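Local coordinates for ThiJ/pfpI family protein (Bacillus anthracis, PDB 3EFE), which is of unknown specific function but belongs to the DJ-1/PfpI family, which includes chaperone-like proteins, peptidases and glyoxalase-like enzymes, at residues D[25-30]-D[181-186]; D[78-83]-D[96-101]; D[114-119]-D[134-139]; D[160-165]-D[174-179]. All blocks are in the same frame, centred on the assembly; numbering follows the deposited sequence.

Overall arrangement
The four contacts build the alpha/beta sandwich of the DJ-1/PfpI fold, a largely parallel sheet with helices on both faces. Contact 1 joins helix 18-30 to residues after helix 169-179 and closes a long loop of chain, inside which contacts 2, 3 and 4 follow in series. Contacts 2 and 4 hold strands 77-80 and 161-164 of the same sheet against helices 92-104 and 169-179; their centres are about 13 Å apart, without touching. Contact 3 lies farther out, its centre about 28 Å from that of contact 1, but its helix 113-119 packs on both contact 2 and contact 4. Leu177 likewise bridges contacts 4 and 1, so the packing is continuous.

Contact 1. Residues D[25-30]-D[181-186]; sequences IAELNS and DVFTLD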
loop_
_atom_site.group_PDB
_atom_site.type_symbol
_atom_site.label_atom_id
_atom_site.label_comp_id
_atom_site.label_asym_id
_atom_site.label_seq_id
_atom_site.Cartn_x
_atom_site.Cartn_y
_atom_site.Cartn_z
ATOM N N ILE D 25 4.255 3.402 -6.306
ATOM C CA ILE D 25 5.204 4.422 -5.908
ATOM C C ILE D 25 6.572 3.891 -5.352
ATOM O O ILE D 25 7.630 4.501 -5.542
ATOM C CB ILE D 25 4.533 5.516 -4.993
ATOM C CG1 ILE D 25 4.112 4.958 -3.636
ATOM C CG2 ILE D 25 3.495 6.232 -5.772
ATOM C CD1 ILE D 25 4.065 6.021 -2.525
ATOM N N ALA D 26 6.513 2.740 -4.675
ATOM C CA ALA D 26 7.677 2.089 -4.115
ATOM C C ALA D 26 8.567 1.562 -5.215
ATOM O O ALA D 26 9.796 1.601 -5.164
ATOM C CB ALA D 26 7.196 0.971 -3.164
ATOM N N GLU D 27 7.989 1.029 -6.254
ATOM C CA GLU D 27 8.807 0.452 -7.337
ATOM C C GLU D 27 9.472 1.550 -8.198
ATOM O O GLU D 27 10.606 1.413 -8.656
ATOM C CB GLU D 27 7.933 -0.442 -8.221
ATOM C CG GLU D 27 7.476 -1.719 -7.576
ATOM C CD GLU D 27 8.603 -2.579 -7.020
ATOM O OE1 GLU D 27 9.791 -2.284 -7.269
ATOM O OE2 GLU D 27 8.296 -3.574 -6.340
ATOM N N LEU D 28 8.725 2.618 -8.405
ATOM C CA LEU D 28 9.148 3.795 -9.132
ATOM C C LEU D 28 10.227 4.548 -8.385
ATOM O O LEU D 28 11.324 4.698 -8.848
ATOM C CB LEU D 28 7.936 4.714 -9.384
ATOM C CG LEU D 28 7.038 4.211 -10.516
ATOM C CD1 LEU D 28 5.846 5.085 -10.587
ATOM C CD2 LEU D 28 7.835 4.163 -11.851
ATOM N N ASN D 29 9.909 4.951 -7.176
ATOM C CA ASN D 29 10.857 5.758 -6.424
ATOM C C ASN D 29 12.180 4.989 -6.108
ATOM O O ASN D 29 13.251 5.570 -6.057
ATOM C CB ASN D 29 10.137 6.359 -5.192
ATOM C CG ASN D 29 10.925 7.416 -4.499
ATOM O OD1 ASN D 29 11.446 7.223 -3.385
ATOM N ND2 ASN D 29 10.965 8.573 -5.098
ATOM N N SER D 30 12.115 3.684 -5.880
ATOM C CA SER D 30 13.341 2.929 -5.671
ATOM C C SER D 30 14.121 2.559 -6.955
ATOM O O SER D 30 15.354 2.409 -6.895
ATOM C CB SER D 30 13.049 1.626 -4.906
ATOM O OG SER D 30 12.293 0.743 -5.672
ATOM N N ASP D 181 7.324 2.052 -19.476
ATOM C CA ASP D 181 8.406 1.235 -20.048
ATOM C C ASP D 181 9.733 1.280 -19.264
ATOM O O ASP D 181 10.831 1.561 -19.797
ATOM C CB ASP D 181 8.624 1.602 -21.507
ATOM C CG ASP D 181 9.319 0.483 -22.282
ATOM O OD1 ASP D 181 8.927 -0.683 -22.051
ATOM O OD2 ASP D 181 10.230 0.771 -23.101
ATOM N N VAL D 182 9.596 0.958 -17.984
ATOM C CA VAL D 182 10.581 1.176 -16.965
ATOM C C VAL D 182 11.189 -0.187 -16.499
ATOM O O VAL D 182 12.313 -0.272 -16.088
ATOM C CB VAL D 182 9.876 2.037 -15.946
ATOM C CG1 VAL D 182 9.137 1.208 -14.871
ATOM C CG2 VAL D 182 10.738 3.144 -15.484
ATOM N N PHE D 183 10.442 -1.261 -16.674
ATOM C CA PHE D 183 10.873 -2.624 -16.439
ATOM C C PHE D 183 10.971 -3.221 -17.820
ATOM O O PHE D 183 10.376 -2.710 -18.736
ATOM C CB PHE D 183 9.804 -3.469 -15.675
ATOM C CG PHE D 183 9.677 -3.202 -14.179
ATOM C CD1 PHE D 183 9.990 -1.993 -13.607
ATOM C CD2 PHE D 183 9.129 -4.187 -13.348
ATOM C CE1 PHE D 183 9.778 -1.797 -12.229
ATOM C CE2 PHE D 183 8.943 -3.994 -12.014
ATOM C CZ PHE D 183 9.267 -2.823 -11.442
ATOM N N THR D 184 11.722 -4.312 -17.981
ATOM C CA THR D 184 11.553 -5.123 -19.189
ATOM C C THR D 184 10.299 -6.009 -18.967
ATOM O O THR D 184 9.748 -6.058 -17.834
ATOM C CB THR D 184 12.751 -6.038 -19.501
ATOM O OG1 THR D 184 12.572 -7.203 -18.699
ATOM C CG2 THR D 184 14.117 -5.386 -19.216
ATOM N N LEU D 185 9.864 -6.702 -20.022
ATOM C CA LEU D 185 8.533 -7.322 -20.073
ATOM C C LEU D 185 8.563 -8.601 -19.233
ATOM O O LEU D 185 7.616 -8.905 -18.552
ATOM C CB LEU D 185 8.053 -7.507 -21.565
ATOM C CG LEU D 185 6.562 -7.174 -21.986
ATOM C CD1 LEU D 185 5.669 -8.456 -22.279
ATOM C CD2 LEU D 185 5.765 -6.275 -20.962
ATOM N N ASP D 186 9.682 -9.308 -19.264
ATOM C CA ASP D 186 10.057 -10.436 -18.319
ATOM C C ASP D 186 10.044 -10.096 -16.840
ATOM O O ASP D 186 9.511 -10.809 -16.035
ATOM C CB ASP D 186 11.487 -10.904 -18.605
ATOM C CG ASP D 186 11.572 -11.793 -19.799
ATOM O OD1 ASP D 186 10.488 -12.073 -20.372
ATOM O OD2 ASP D 186 12.712 -12.219 -20.146
#
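Glu27 OE2 has two partners, a salt bridge to Arg32 NH2 and a weak hydrogen bond from Trp191 NE1, while the upper part of the same side chain packs on Phe183. Glu27 CB lies 4.2 Å from Phe183 CZ, approaching the ring obliquely. The Glu27 chain folds at chi2 (-55°), so CB stays by the ring while the carboxylate goes to its polar partners. The next residue, Leu28, sends CD2 to within 4.4 Å of Val182 CG1, a loose apolar touch that extends the patch. Together the two pairs bury a modest 118 Å².

The backbone shapes on both sides are fixed locally. Ser30 OG donates to Ala26 O at 2.7 Å, in the carbonyl plane, and Ser30 N reaches the same oxygen at 3.2 Å. Asp181 ends the preceding helix in a Schellman motif, and Thr184 is the N-cap of the next, with a weak bond from Ala187 N to its OG1; Val182 and Phe183 thus project from the short linker between two helices.

Helix 18-30 packs on the sheet, with Leu28 on Val43 of strand 43-47, and the linker adjoins it, Leu28 also meeting Leu177 of helix 169-179; Ala26 packs on Trp19 of the second subunit.

Contact 2. Residues D[78-83]-D[96-101]; sequences LILPGG and ERIGQA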
loop_
_atom_site.group_PDB
_atom_site.type_symbol
_atom_site.label_atom_id
_atom_site.label_comp_id
_atom_site.label_asym_id
_atom_site.label_seq_id
_atom_site.Cartn_x
_atom_site.Cartn_y
_atom_site.Cartn_z
ATOM N N LEU D 78 1.367 11.251 -13.699
ATOM C CA LEU D 78 0.499 11.730 -12.589
ATOM C C LEU D 78 -0.394 10.627 -12.029
ATOM O O LEU D 78 -1.271 10.169 -12.706
ATOM C CB LEU D 78 -0.398 12.876 -13.033
ATOM C CG LEU D 78 -1.323 13.512 -11.982
ATOM C CD1 LEU D 78 -0.583 14.144 -10.805
ATOM C CD2 LEU D 78 -2.280 14.522 -12.681
ATOM N N ILE D 79 -0.111 10.208 -10.777
ATOM C CA ILE D 79 -0.909 9.220 -10.027
ATOM C C ILE D 79 -2.091 9.888 -9.212
ATOM O O ILE D 79 -1.894 10.780 -8.337
ATOM C CB ILE D 79 -0.029 8.349 -9.056
ATOM C CG1 ILE D 79 1.124 7.727 -9.816
ATOM C CG2 ILE D 79 -0.874 7.251 -8.325
ATOM C CD1 ILE D 79 2.381 7.391 -8.966
ATOM N N LEU D 80 -3.304 9.431 -9.493
ATOM C CA LEU D 80 -4.446 9.849 -8.681
ATOM C C LEU D 80 -5.033 8.666 -7.907
ATOM O O LEU D 80 -5.713 7.823 -8.468
ATOM C CB LEU D 80 -5.505 10.534 -9.512
ATOM C CG LEU D 80 -4.980 11.413 -10.656
ATOM C CD1 LEU D 80 -6.141 11.551 -11.677
ATOM C CD2 LEU D 80 -4.392 12.730 -10.124
ATOM N N PRO D 81 -4.803 8.639 -6.589
ATOM C CA PRO D 81 -5.387 7.651 -5.710
ATOM C C PRO D 81 -6.871 7.918 -5.402
ATOM O O PRO D 81 -7.352 9.043 -5.583
ATOM C CB PRO D 81 -4.579 7.790 -4.423
ATOM C CG PRO D 81 -3.992 9.063 -4.485
ATOM C CD PRO D 81 -3.987 9.597 -5.871
ATOM N N GLY D 82 -7.575 6.858 -4.994
ATOM C CA GLY D 82 -8.840 6.967 -4.343
ATOM C C GLY D 82 -8.798 7.688 -3.020
ATOM O O GLY D 82 -7.716 7.935 -2.425
ATOM N N GLY D 83 -10.007 8.017 -2.591
ATOM C CA GLY D 83 -10.305 8.580 -1.276
ATOM C C GLY D 83 -11.760 9.008 -1.296
ATOM O O GLY D 83 -12.481 8.823 -2.308
ATOM N N GLU D 96 -9.098 20.322 -13.397
ATOM C CA GLU D 96 -9.106 21.156 -14.605
ATOM C C GLU D 96 -7.825 20.953 -15.357
ATOM O O GLU D 96 -7.843 20.706 -16.580
ATOM C CB GLU D 96 -9.394 22.622 -14.268
ATOM C CG GLU D 96 -10.896 22.760 -13.728
ATOM C CD GLU D 96 -11.362 24.194 -13.256
ATOM O OE1 GLU D 96 -10.508 25.143 -13.129
ATOM O OE2 GLU D 96 -12.584 24.340 -12.953
ATOM N N ARG D 97 -6.734 20.972 -14.589
ATOM C CA ARG D 97 -5.349 20.788 -15.046
ATOM C C ARG D 97 -5.139 19.453 -15.650
ATOM O O ARG D 97 -4.254 19.307 -16.428
ATOM C CB ARG D 97 -4.372 20.860 -13.865
ATOM C CG ARG D 97 -4.364 22.149 -13.036
ATOM C CD ARG D 97 -3.387 23.213 -13.525
ATOM N NE ARG D 97 -2.159 22.626 -14.047
ATOM C CZ ARG D 97 -0.983 22.508 -13.415
ATOM N NH1 ARG D 97 -0.758 22.995 -12.205
ATOM N NH2 ARG D 97 0.003 21.911 -14.059
ATOM N N ILE D 98 -5.920 18.468 -15.226
ATOM C CA ILE D 98 -5.782 17.091 -15.702
ATOM C C ILE D 98 -6.219 17.054 -17.149
ATOM O O ILE D 98 -5.718 16.237 -17.957
ATOM C CB ILE D 98 -6.627 16.050 -14.835
ATOM C CG1 ILE D 98 -5.897 15.696 -13.538
ATOM C CG2 ILE D 98 -6.904 14.758 -15.609
ATOM C CD1 ILE D 98 -6.822 15.442 -12.273
ATOM N N GLY D 99 -7.183 17.919 -17.463
ATOM C CA GLY D 99 -7.710 18.025 -18.805
ATOM C C GLY D 99 -6.641 18.432 -19.761
ATOM O O GLY D 99 -6.559 17.857 -20.840
ATOM N N GLN D 100 -5.838 19.425 -19.355
ATOM C CA GLN D 100 -4.721 19.953 -20.172
ATOM C C GLN D 100 -3.586 18.940 -20.197
ATOM O O GLN D 100 -3.044 18.648 -21.260
ATOM C CB GLN D 100 -4.119 21.259 -19.595
ATOM C CG GLN D 100 -5.121 22.358 -19.146
ATOM C CD GLN D 100 -4.493 23.362 -18.136
ATOM O OE1 GLN D 100 -5.216 24.014 -17.331
ATOM N NE2 GLN D 100 -3.137 23.463 -18.151
ATOM N N ALA D 101 -3.207 18.444 -19.007
ATOM C CA ALA D 101 -2.200 17.386 -18.912
ATOM C C ALA D 101 -2.493 16.328 -19.936
ATOM O O ALA D 101 -1.617 15.926 -20.632
ATOM C CB ALA D 101 -2.156 16.766 -17.519
#
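Leu78 and Leu80, on strand 77-80, pack against Ile98 of helix 92-104, the strand and helix that open a beta-alpha-beta unit completed by strand 107-111. This is a repeating element of the parallel sheet in the DJ-1/PfpI fold, and here the helix covers one face of its own strand.

The interaction between the segments is wholly apolar. Both leucines point toward the helix, being two residues apart on the strand, and Ile98 receives both. Leu78 crosses Ile98 at about a right angle, its CD2 lying 3.9 Å from Ile98 CG1; the leucine CG is set anti to the backbone N (chi1 -178°), which extends the branch toward the helix. Leu80 instead meets Ile98 tip to tip, methyl against methyl. The isoleucine therefore uses the middle of its longer branch for one partner and the end for the other.

Polar links run outward from the segments. Arg97 NH2 bonds to Cys70 O, Gly82 N to Glu20 OE1, and the strand backbone pairs with strands 8-11 and 107-111 on its two sides. Ile79, between the leucines, faces helix 18-30 beyond the sheet.

The methyl of Leu80 is shared between two helices: its CD1 is 4.0 Å from Ile98 CD1 and 3.9 Å from Leu118 CD1 of helix 113-119.

Contact 3. Residues D[114-119]-D[134-139]; sequences ATDALA and LEYTKM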
loop_
_atom_site.group_PDB
_atom_site.type_symbol
_atom_site.label_atom_id
_atom_site.label_comp_id
_atom_site.label_asym_id
_atom_site.label_seq_id
_atom_site.Cartn_x
_atom_site.Cartn_y
_atom_site.Cartn_z
ATOM N N ALA D 114 -10.847 8.257 -7.828
ATOM C CA ALA D 114 -10.282 9.237 -8.800
ATOM C C ALA D 114 -10.852 9.039 -10.239
ATOM O O ALA D 114 -11.018 9.956 -10.999
ATOM C CB ALA D 114 -8.773 9.225 -8.764
ATOM N N THR D 115 -11.119 7.806 -10.577
ATOM C CA THR D 115 -11.799 7.364 -11.804
ATOM C C THR D 115 -13.181 8.019 -12.049
ATOM O O THR D 115 -13.468 8.511 -13.158
ATOM C CB THR D 115 -11.928 5.857 -11.619
ATOM O OG1 THR D 115 -10.850 5.197 -12.284
ATOM C CG2 THR D 115 -13.124 5.383 -11.966
ATOM N N ASP D 116 -13.990 8.063 -10.995
ATOM C CA ASP D 116 -15.201 8.863 -10.956
ATOM C C ASP D 116 -14.970 10.387 -11.025
ATOM O O ASP D 116 -15.739 11.073 -11.706
ATOM C CB ASP D 116 -16.047 8.461 -9.745
ATOM C CG ASP D 116 -16.669 7.073 -9.921
ATOM O OD1 ASP D 116 -16.629 6.587 -11.083
ATOM O OD2 ASP D 116 -17.222 6.479 -8.962
ATOM N N ALA D 117 -13.909 10.931 -10.422
ATOM C CA ALA D 117 -13.609 12.385 -10.646
ATOM C C ALA D 117 -13.472 12.716 -12.146
ATOM O O ALA D 117 -14.047 13.706 -12.654
ATOM C CB ALA D 117 -12.388 12.797 -9.936
ATOM N N LEU D 118 -12.741 11.856 -12.839
ATOM C CA LEU D 118 -12.459 11.987 -14.236
ATOM C C LEU D 118 -13.681 11.731 -15.089
ATOM O O LEU D 118 -13.920 12.429 -16.066
ATOM C CB LEU D 118 -11.366 10.976 -14.654
ATOM C CG LEU D 118 -9.883 11.363 -14.664
ATOM C CD1 LEU D 118 -9.478 12.216 -13.518
ATOM C CD2 LEU D 118 -9.049 10.124 -14.680
ATOM N N ALA D 119 -14.391 10.654 -14.794
ATOM C CA ALA D 119 -15.667 10.364 -15.459
ATOM C C ALA D 119 -16.611 11.577 -15.422
ATOM O O ALA D 119 -17.198 11.964 -16.433
ATOM C CB ALA D 119 -16.323 9.153 -14.824
ATOM N N LEU D 134 -19.711 0.276 -12.794
ATOM C CA LEU D 134 -20.402 1.070 -13.793
ATOM C C LEU D 134 -21.682 1.775 -13.283
ATOM O O LEU D 134 -21.819 3.014 -13.435
ATOM C CB LEU D 134 -20.814 0.146 -14.907
ATOM C CG LEU D 134 -21.510 0.777 -16.117
ATOM C CD1 LEU D 134 -20.692 1.984 -16.668
ATOM C CD2 LEU D 134 -21.619 -0.345 -17.076
ATOM N N GLU D 135 -22.558 1.016 -12.613
ATOM C CA GLU D 135 -23.841 1.596 -12.137
ATOM C C GLU D 135 -23.663 2.694 -11.152
ATOM O O GLU D 135 -24.343 3.712 -11.237
ATOM C CB GLU D 135 -24.826 0.513 -11.699
ATOM C CG GLU D 135 -25.113 -0.438 -12.906
ATOM C CD GLU D 135 -25.752 0.324 -14.126
ATOM O OE1 GLU D 135 -25.592 -0.152 -15.287
ATOM O OE2 GLU D 135 -26.438 1.401 -13.930
ATOM N N TYR D 136 -22.688 2.543 -10.260
ATOM C CA TYR D 136 -22.439 3.567 -9.294
ATOM C C TYR D 136 -21.819 4.766 -10.005
ATOM O O TYR D 136 -22.150 5.879 -9.688
ATOM C CB TYR D 136 -21.572 3.008 -8.158
ATOM C CG TYR D 136 -21.332 3.994 -7.037
ATOM C CD1 TYR D 136 -22.363 4.374 -6.173
ATOM C CD2 TYR D 136 -20.072 4.591 -6.853
ATOM C CE1 TYR D 136 -22.139 5.322 -5.137
ATOM C CE2 TYR D 136 -19.838 5.524 -5.854
ATOM C CZ TYR D 136 -20.865 5.872 -4.975
ATOM O OH TYR D 136 -20.614 6.822 -3.999
ATOM N N THR D 137 -20.943 4.544 -10.987
ATOM C CA THR D 137 -20.287 5.650 -11.658
ATOM C C THR D 137 -21.363 6.457 -12.395
ATOM O O THR D 137 -21.316 7.662 -12.351
ATOM C CB THR D 137 -19.178 5.163 -12.699
ATOM O OG1 THR D 137 -18.134 4.440 -12.030
ATOM C CG2 THR D 137 -18.583 6.323 -13.510
ATOM N N LYS D 138 -22.301 5.798 -13.083
ATOM C CA LYS D 138 -23.350 6.529 -13.760
ATOM C C LYS D 138 -24.198 7.336 -12.763
ATOM O O LYS D 138 -24.389 8.515 -12.977
ATOM C CB LYS D 138 -24.264 5.627 -14.623
ATOM C CG LYS D 138 -23.496 4.660 -15.450
ATOM C CD LYS D 138 -24.272 4.205 -16.611
ATOM C CE LYS D 138 -25.115 2.998 -16.274
ATOM N NZ LYS D 138 -26.279 2.856 -17.150
ATOM N N MET D 139 -24.646 6.737 -11.654
ATOM C CA MET D 139 -25.463 7.474 -10.684
ATOM C C MET D 139 -24.733 8.681 -10.221
ATOM O O MET D 139 -25.319 9.744 -10.037
ATOM C CB MET D 139 -25.786 6.657 -9.452
ATOM C CG MET D 139 -26.440 7.546 -8.241
ATOM S SD MET D 139 -26.640 6.480 -6.864
ATOM C CE MET D 139 -25.061 6.239 -6.264
#
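Tyr136 is the first residue of 134-139 to meet helix 113-119: its CD2 lies 4.0 Å from Asp116 OD2. Tyr136 CG is anti to the backbone N (chi1 -176°), which brings the ring to the aspartate; the two side chains cross at about a right angle, with ring and carboxylate planes 47° apart and the approach oblique.

Thr137 makes the main polar contact. Its OG1 is 2.8 Å from Asp116 OD1, a possible hydrogen bond, since its single proton may go to another acceptor; Ser131 OG, the stronger partner, and Asn133 O also bond to this hydroxyl. Such a cluster probably restrains the hydroxyl closely. The methyl branch crowds the same oxygen, with Thr137 CG2 3.1 Å from Asp116 OD1, and also lies 3.9 Å from Ala119 CB, adding a small apolar step one helical turn beyond the aspartate.

Lys138 turns away, to a salt bridge with Glu135 at 3.5 Å from NZ to OE2 and another with Glu147.

The two helical segments cross at -47°, their axes 10.2 Å apart. In the DJ-1/PfpI alpha/beta sandwich, the separate helix 134-140 overlays the short helix 113-119, which rests on strands 77-80 and 161-164 through Leu118 and on helix 92-104.

Contact 4. Residues D[160-165]-D[174-179]; sequences NLVTAS and MEVLKK
Val162 and Glu175 form the tight part of this contact, with Val162 CG1 3.7 Å from Glu175 CB. The two side chains cross at about a right angle, so a single methyl of the valine rests on the first methylene of the glutamate. With chi1 at -179°, Val162 CG1 stands opposite the backbone N and meets the helix, where it also lies 4.2 Å from Val176 CG2. The buried valine thus lies against two consecutive helix residues, and the nearest CA atoms, those of Val162 and Val176, are 6.6 Å apart. Val176 reaches on to Ala109 of strand 107-111, which carries the apolar packing to the next strand.

In the alpha/beta sandwich of the DJ-1/PfpI family this pairs strand 161-164, the last parallel strand, with helix 169-179, which follows it in the chain and covers one face of the sheet. Antiparallel strand 155-158 borders the same strand on its outer side, and strand 107-111 hydrogen-bonds to it on the inner side.

Toward the solvent the fit slackens. Glu175 bends at chi2 (-65°), and its carboxylate leads away from the strand, the chain passing Ala155 and Ser157. Lys179 shields the strand more loosely: its CB is 4.5 Å from Val162 CG2, while the exposed chain passes on beside Ile107. Just before the strand, Asn160 points away from the helix, and its ND2 is bonded instead to the carbonyl oxygens of Leu102 and Thr106.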
loop_
_atom_site.group_PDB
_atom_site.type_symbol
_atom_site.label_atom_id
_atom_site.label_comp_id
_atom_site.label_asym_id
_atom_site.label_seq_id
_atom_site.Cartn_x
_atom_site.Cartn_y
_atom_site.Cartn_z
ATOM N N ASN D 160 -2.548 7.359 -23.035
ATOM C CA ASN D 160 -1.821 7.900 -21.881
ATOM C C ASN D 160 -2.703 8.002 -20.624
ATOM O O ASN D 160 -2.480 8.870 -19.770
ATOM C CB ASN D 160 -1.251 9.288 -22.232
ATOM C CG ASN D 160 -2.354 10.339 -22.489
ATOM O OD1 ASN D 160 -3.333 10.069 -23.213
ATOM N ND2 ASN D 160 -2.201 11.528 -21.892
ATOM N N LEU D 161 -3.726 7.138 -20.549
ATOM C CA LEU D 161 -4.594 7.041 -19.381
ATOM C C LEU D 161 -4.639 5.591 -18.888
ATOM O O LEU D 161 -4.854 4.656 -19.663
ATOM C CB LEU D 161 -6.005 7.500 -19.716
ATOM C CG LEU D 161 -7.048 7.309 -18.602
ATOM C CD1 LEU D 161 -7.000 8.470 -17.577
ATOM C CD2 LEU D 161 -8.427 7.154 -19.217
ATOM N N VAL D 162 -4.422 5.413 -17.588
ATOM C CA VAL D 162 -4.657 4.125 -16.937
ATOM C C VAL D 162 -5.711 4.365 -15.834
ATOM O O VAL D 162 -5.594 5.285 -15.038
ATOM C CB VAL D 162 -3.317 3.493 -16.375
ATOM C CG1 VAL D 162 -3.590 2.181 -15.735
ATOM C CG2 VAL D 162 -2.291 3.328 -17.503
ATOM N N THR D 163 -6.766 3.561 -15.847
ATOM C CA THR D 163 -7.794 3.540 -14.775
ATOM C C THR D 163 -7.860 2.123 -14.152
ATOM O O THR D 163 -7.534 1.107 -14.785
ATOM C CB THR D 163 -9.150 3.915 -15.290
ATOM O OG1 THR D 163 -9.382 3.168 -16.480
ATOM C CG2 THR D 163 -9.247 5.415 -15.537
ATOM N N ALA D 164 -8.292 2.062 -12.913
ATOM C CA ALA D 164 -8.399 0.771 -12.265
ATOM C C ALA D 164 -9.415 0.830 -11.150
ATOM O O ALA D 164 -9.669 1.874 -10.567
ATOM C CB ALA D 164 -7.016 0.337 -11.684
ATOM N N SER D 165 -9.931 -0.319 -10.812
ATOM C CA SER D 165 -10.604 -0.491 -9.559
ATOM C C SER D 165 -9.681 -0.382 -8.325
ATOM O O SER D 165 -8.557 -0.784 -8.413
ATOM C CB SER D 165 -11.305 -1.859 -9.543
ATOM O OG SER D 165 -12.191 -1.900 -8.458
ATOM N N MET D 174 1.024 -2.567 -12.382
ATOM C CA MET D 174 1.515 -3.271 -13.530
ATOM C C MET D 174 1.270 -2.541 -14.815
ATOM O O MET D 174 2.144 -2.464 -15.649
ATOM C CB MET D 174 0.902 -4.681 -13.577
ATOM C CG MET D 174 1.652 -5.649 -14.541
ATOM S SD MET D 174 0.631 -6.120 -15.905
ATOM C CE MET D 174 0.323 -4.628 -16.766
ATOM N N GLU D 175 0.068 -2.023 -15.002
ATOM C CA GLU D 175 -0.282 -1.277 -16.203
ATOM C C GLU D 175 0.451 0.035 -16.274
ATOM O O GLU D 175 0.869 0.408 -17.348
ATOM C CB GLU D 175 -1.846 -0.995 -16.277
ATOM C CG GLU D 175 -2.779 -2.245 -16.449
ATOM C CD GLU D 175 -2.578 -2.966 -17.767
ATOM O OE1 GLU D 175 -1.845 -2.427 -18.638
ATOM O OE2 GLU D 175 -3.118 -4.097 -17.916
ATOM N N VAL D 176 0.608 0.759 -15.166
ATOM C CA VAL D 176 1.370 2.021 -15.206
ATOM C C VAL D 176 2.800 1.736 -15.561
ATOM O O VAL D 176 3.378 2.398 -16.429
ATOM C CB VAL D 176 1.323 2.821 -13.880
ATOM C CG1 VAL D 176 2.198 4.083 -13.954
ATOM C CG2 VAL D 176 -0.062 3.192 -13.600
ATOM N N LEU D 177 3.341 0.701 -14.934
ATOM C CA LEU D 177 4.761 0.343 -15.055
ATOM C C LEU D 177 5.104 0.014 -16.504
ATOM O O LEU D 177 6.134 0.431 -17.007
ATOM C CB LEU D 177 5.095 -0.830 -14.125
ATOM C CG LEU D 177 5.828 -0.628 -12.770
ATOM C CD1 LEU D 177 6.160 0.807 -12.331
ATOM C CD2 LEU D 177 5.211 -1.422 -11.660
ATOM N N LYS D 178 4.204 -0.739 -17.136
ATOM C CA LYS D 178 4.249 -1.112 -18.513
ATOM C C LYS D 178 4.076 0.086 -19.428
ATOM O O LYS D 178 4.823 0.238 -20.323
ATOM C CB LYS D 178 3.142 -2.096 -18.775
ATOM C CG LYS D 178 3.146 -2.771 -20.125
ATOM C CD LYS D 178 2.120 -3.902 -19.962
ATOM C CE LYS D 178 1.930 -4.739 -21.193
ATOM N NZ LYS D 178 1.160 -3.951 -22.267
ATOM N N LYS D 179 3.105 0.948 -19.189
ATOM C CA LYS D 179 2.932 2.129 -20.045
ATOM C C LYS D 179 4.216 2.931 -20.101
ATOM O O LYS D 179 4.616 3.288 -21.156
ATOM C CB LYS D 179 1.738 3.020 -19.559
ATOM C CG LYS D 179 1.393 4.286 -20.401
ATOM C CD LYS D 179 0.846 3.955 -21.820
ATOM C CE LYS D 179 1.410 4.936 -22.994
ATOM N NZ LYS D 179 0.982 4.607 -24.499
#